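Local structure of trehalose synthase regulatory protein (Candida albicans, 5HUS) at residues A[273-278]-A[288-293]. The protein probably serves as a regulatory subunit of the trehalose-synthesising complex, its C-terminal domain being related to the trehalose-phosphatases of the HAD superfamily. Sequence-based numbering, arbitrary orientation.
Sequences TLTVTL and TAATYG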
loop_
_atom_site.group_PDB
_atom_site.type_symbol
_atom_site.label_atom_id
_atom_site.label_comp_id
_atom_site.label_asym_id
_atom_site.label_seq_id
_atom_site.Cartn_x
_atom_site.Cartn_y
_atom_site.Cartn_z
ATOM N N THR A 273 6.105 -16.494 5.790
ATOM C CA THR A 273 5.277 -15.320 5.525
ATOM C C THR A 273 4.605 -14.918 6.824
ATOM O O THR A 273 4.349 -15.757 7.685
ATOM C CB THR A 273 4.204 -15.569 4.428
ATOM O OG1 THR A 273 3.233 -16.517 4.896
ATOM C CG2 THR A 273 4.842 -16.088 3.144
ATOM N N LEU A 274 4.344 -13.629 6.982
ATOM C CA LEU A 274 3.673 -13.147 8.176
ATOM C C LEU A 274 2.859 -11.920 7.811
ATOM O O LEU A 274 3.348 -11.020 7.140
ATOM C CB LEU A 274 4.686 -12.826 9.284
ATOM C CG LEU A 274 4.195 -12.452 10.692
ATOM C CD1 LEU A 274 5.295 -12.729 11.711
ATOM C CD2 LEU A 274 3.758 -10.992 10.793
ATOM N N THR A 275 1.610 -11.902 8.246
ATOM C CA THR A 275 0.766 -10.733 8.080
ATOM C C THR A 275 0.328 -10.249 9.456
ATOM O O THR A 275 -0.041 -11.052 10.316
ATOM C CB THR A 275 -0.462 -11.037 7.211
ATOM O OG1 THR A 275 -1.114 -12.213 7.702
ATOM C CG2 THR A 275 -0.045 -11.270 5.764
ATOM N N VAL A 276 0.383 -8.940 9.664
ATOM C CA VAL A 276 -0.003 -8.362 10.945
ATOM C C VAL A 276 -0.761 -7.061 10.719
ATOM O O VAL A 276 -0.388 -6.250 9.866
ATOM C CB VAL A 276 1.228 -8.122 11.856
ATOM C CG1 VAL A 276 2.307 -7.337 11.119
ATOM C CG2 VAL A 276 0.823 -7.409 13.134
ATOM N N THR A 277 -1.849 -6.875 11.456
ATOM C CA THR A 277 -2.637 -5.665 11.319
ATOM C C THR A 277 -2.616 -4.839 12.595
ATOM O O THR A 277 -2.539 -5.384 13.695
ATOM C CB THR A 277 -4.105 -5.966 10.952
ATOM O OG1 THR A 277 -4.803 -4.732 10.755
ATOM C CG2 THR A 277 -4.806 -6.763 12.049
ATOM N N LEU A 278 -2.657 -3.525 12.421
ATOM C CA LEU A 278 -2.888 -2.602 13.521
ATOM C C LEU A 278 -4.343 -2.698 13.951
ATOM O O LEU A 278 -5.244 -2.644 13.116
ATOM C CB LEU A 278 -2.539 -1.172 13.104
ATOM C CG LEU A 278 -1.045 -0.883 12.965
ATOM C CD1 LEU A 278 -0.813 0.373 12.137
ATOM C CD2 LEU A 278 -0.426 -0.730 14.340
ATOM N N THR A 288 -10.714 -9.916 9.520
ATOM C CA THR A 288 -9.457 -9.746 8.796
ATOM C C THR A 288 -8.788 -11.073 8.463
ATOM O O THR A 288 -9.012 -12.084 9.135
ATOM C CB THR A 288 -8.458 -8.893 9.594
ATOM O OG1 THR A 288 -7.265 -8.709 8.822
ATOM C CG2 THR A 288 -8.102 -9.579 10.908
ATOM N N ALA A 289 -7.953 -11.055 7.427
ATOM C CA ALA A 289 -7.177 -12.224 7.041
ATOM C C ALA A 289 -5.765 -12.159 7.615
ATOM O O ALA A 289 -4.992 -13.106 7.473
ATOM C CB ALA A 289 -7.123 -12.355 5.532
ATOM N N ALA A 290 -5.426 -11.041 8.258
ATOM C CA ALA A 290 -4.137 -10.928 8.933
ATOM C C ALA A 290 -4.042 -11.980 10.035
ATOM O O ALA A 290 -5.016 -12.240 10.738
ATOM C CB ALA A 290 -3.937 -9.527 9.510
ATOM N N THR A 291 -2.872 -12.589 10.177
ATOM C CA THR A 291 -2.678 -13.601 11.215
ATOM C C THR A 291 -2.530 -12.969 12.592
ATOM O O THR A 291 -3.102 -13.453 13.573
ATOM C CB THR A 291 -1.437 -14.467 10.935
ATOM O OG1 THR A 291 -1.510 -14.997 9.608
ATOM C CG2 THR A 291 -1.338 -15.612 11.942
ATOM N N TYR A 292 -1.768 -11.880 12.657
ATOM C CA TYR A 292 -1.424 -11.240 13.926
ATOM C C TYR A 292 -2.011 -9.841 14.055
ATOM O O TYR A 292 -2.338 -9.202 13.054
ATOM C CB TYR A 292 0.095 -11.156 14.078
ATOM C CG TYR A 292 0.803 -12.484 14.168
ATOM C CD1 TYR A 292 1.073 -13.066 15.401
ATOM C CD2 TYR A 292 1.225 -13.149 13.023
ATOM C CE1 TYR A 292 1.731 -14.283 15.489
ATOM C CE2 TYR A 292 1.881 -14.362 13.100
ATOM C CZ TYR A 292 2.134 -14.925 14.335
ATOM O OH TYR A 292 2.792 -16.136 14.414
ATOM N N GLY A 293 -2.125 -9.358 15.288
ATOM C CA GLY A 293 -2.551 -7.986 15.530
ATOM C C GLY A 293 -1.642 -7.240 16.498
ATOM O O GLY A 293 -1.099 -7.837 17.429
HETATM O O HOH W 1 0.940 -14.927 8.893
#
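Tyr292, Thr277 and Thr275 bury most of the surface where strand 273-278 takes up its short parallel neighbour at 292-293. Thr275 O accepts Tyr292 N at 3.0 Å, and Tyr292 O in turn accepts Thr277 N at 2.9 Å, so that Tyr292 is held through both its backbone polar atoms, as expected of a parallel ladder. Val276 faces Tyr292 across the ladder, CB against CB at 3.9 Å, while its CA-H points at Tyr292 O. Tyr292 CG is turned beside its own backbone N, anti to the carbonyl carbon (chi1 -64°). The CD2-CE2 side of the ring meets Leu274 obliquely; the two side chains cross at about a right angle, and Leu274 CG lies 3.8 Å from ring atom CD2. Thr275 O sits at the edge of this ring, in its plane.

On the other side of the sheet, Thr277 presses CB and CG2 onto Ala290 CB, the CB-CB distance being 3.8 Å. Thr275 OG1 receives Thr291 N at 3.1 Å in a fairly straight bond (155°) and is also bonded to Asn264, a second grip on this buried hydroxyl. One water joins Thr275 N to Thr291 OG1. Before the ladder starts, Thr288 OG1 accepts Ala290 N in an ST turn.

The pairing lies near one margin of the mixed, largely parallel sheet of the HAD-like Rossmannoid core: strand 243-250 flanks 272-278 on its far side, and 4-5 lies beyond 292-294. Helix 254-265 packs against Thr275 and Thr288, with its Glu257 binding Thr288 OG1 and Ala289 N, whereas helix 8-15 meets Leu274 through Trp14 and Tyr292 through Ala10.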